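Local coordinates for putative uncharacterized protein (Pyrococcus furiosus, PDB 3VR0) that probably binds and activates the archaeal proteasome, as a PAC2-family relative of proteasome assembly chaperones, at residues I165-Y168 / K169-E173. Residues are numbered along the deposited sequence; the frame is centred on the assembly and turned at random.
Sequences IEYY and KSKLE
Tyr167 and Lys171, one helical turn apart on helix 164-172, meet at the phenolic end of the ring: Lys171 CE lies 3.4 Å from Tyr167 OH and 3.5 Å from Tyr167 CZ. The ring leans along the helix toward its C-terminal end because CG is anti to the backbone N (chi1 177°), while Lys171 bends at chi2 (-79°) and brings CE obliquely up to the ring. Tyrosine offers CE a flat apolar ring ending in a polar hydroxyl, and a long aliphatic chain with a charged end suits the lysine's exposed place; an alanine in place of the tyrosine would probably leave Lys171 CE without its aromatic neighbour and the lysine's end freer to swing. On another side of the helix, Ile165 and Lys169 run side by side, the lysine's aliphatic part lying along the isoleucine methyl (CG2 to Lys169 CE 3.8 Å), and the extended chain carries the ammonium group to a cation-pi contact with Trp181.

The polar contacts follow the backbone. Lys169 N donates to Ile165 O (2.8 Å), and Leu172 N to Tyr168 O (3.1 Å). Glu166 O is gripped twice, by Ser170 N and by Ser170 OG (2.7 Å), which come from opposite faces of its carbonyl plane; serine's short side chain lets its hydroxyl fold back to the preceding turn.

Inward, Tyr168 CB and Leu172 CD1 approach to 4.4 Å, and both residues pack on Ile234 of helix 221-235, while the Tyr168 hydroxyl is hydrogen-bonded to Glu137. The chemistry thus implies an amphipathic crossover helix between strands 155-159 and 179-181, apolar and aromatic where it meets the fold, with lysines and serine toward solvent.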
# COMPACT_ATOMS: atom_id res chain seq x y z
N ILE C 165 -14.60 -33.65 9.85
CA ILE C 165 -14.35 -33.70 11.30
C ILE C 165 -14.18 -35.15 11.78
O ILE C 165 -13.23 -35.46 12.51
CB ILE C 165 -15.42 -33.01 12.14
CG1 ILE C 165 -15.36 -31.49 11.91
CG2 ILE C 165 -15.14 -33.30 13.62
CD1 ILE C 165 -16.51 -30.71 12.56
N GLU C 166 -15.05 -36.05 11.34
CA GLU C 166 -14.96 -37.42 11.85
C GLU C 166 -13.90 -38.23 11.09
O GLU C 166 -13.23 -39.13 11.66
CB GLU C 166 -16.32 -38.10 11.93
CG GLU C 166 -16.96 -38.55 10.62
CD GLU C 166 -18.02 -39.63 10.89
OE1 GLU C 166 -18.10 -40.10 12.06
OE2 GLU C 166 -18.77 -40.01 9.95
N TYR C 167 -13.67 -37.83 9.83
CA TYR C 167 -12.54 -38.34 9.08
C TYR C 167 -11.28 -38.14 9.89
O TYR C 167 -10.61 -39.11 10.22
CB TYR C 167 -12.42 -37.72 7.67
CG TYR C 167 -11.21 -38.21 6.91
CD1 TYR C 167 -11.19 -39.50 6.32
CD2 TYR C 167 -10.08 -37.41 6.80
CE1 TYR C 167 -10.07 -39.96 5.63
CE2 TYR C 167 -8.95 -37.87 6.11
CZ TYR C 167 -8.95 -39.14 5.53
OH TYR C 167 -7.83 -39.58 4.86
N TYR C 168 -10.98 -36.89 10.25
CA TYR C 168 -9.73 -36.65 10.97
C TYR C 168 -9.81 -37.12 12.41
O TYR C 168 -8.80 -37.45 13.00
CB TYR C 168 -9.26 -35.19 10.91
CG TYR C 168 -8.82 -34.80 9.53
CD1 TYR C 168 -9.61 -33.97 8.74
CD2 TYR C 168 -7.64 -35.27 9.00
CE1 TYR C 168 -9.24 -33.63 7.47
CE2 TYR C 168 -7.25 -34.96 7.74
CZ TYR C 168 -8.05 -34.14 6.97
OH TYR C 168 -7.64 -33.81 5.72
N LYS C 169 -11.01 -37.10 12.98
CA LYS C 169 -11.17 -37.63 14.35
C LYS C 169 -10.74 -39.07 14.43
O LYS C 169 -10.02 -39.43 15.32
CB LYS C 169 -12.60 -37.50 14.87
CG LYS C 169 -12.81 -36.28 15.76
CD LYS C 169 -14.28 -36.16 16.18
CE LYS C 169 -14.53 -34.91 17.01
NZ LYS C 169 -15.97 -34.50 16.89
N SER C 170 -11.16 -39.88 13.45
CA SER C 170 -10.78 -41.31 13.36
C SER C 170 -9.28 -41.46 13.34
O SER C 170 -8.72 -42.22 14.15
CB SER C 170 -11.32 -41.94 12.09
OG SER C 170 -12.70 -41.71 11.98
N LYS C 171 -8.63 -40.74 12.43
CA LYS C 171 -7.18 -40.81 12.27
C LYS C 171 -6.48 -40.47 13.55
O LYS C 171 -5.41 -41.01 13.81
CB LYS C 171 -6.70 -39.84 11.18
CG LYS C 171 -7.35 -40.03 9.85
CD LYS C 171 -6.73 -41.18 9.15
CE LYS C 171 -7.29 -41.32 7.75
NZ LYS C 171 -6.69 -42.56 7.18
N LEU C 172 -7.08 -39.59 14.34
CA LEU C 172 -6.47 -39.07 15.57
C LEU C 172 -6.78 -39.89 16.83
O LEU C 172 -6.15 -39.70 17.87
CB LEU C 172 -6.92 -37.62 15.79
CG LEU C 172 -6.25 -36.53 14.95
CD1 LEU C 172 -7.15 -35.32 14.82
CD2 LEU C 172 -4.95 -36.13 15.57
N GLU C 173 -7.77 -40.77 16.75
CA GLU C 173 -8.13 -41.67 17.86
C GLU C 173 -6.85 -42.30 18.46
O GLU C 173 -6.06 -42.93 17.75
CB GLU C 173 -9.11 -42.72 17.31
CG GLU C 173 -10.08 -43.34 18.31
CD GLU C 173 -11.53 -43.49 17.79
OE1 GLU C 173 -11.76 -43.63 16.55
OE2 GLU C 173 -12.45 -43.47 18.65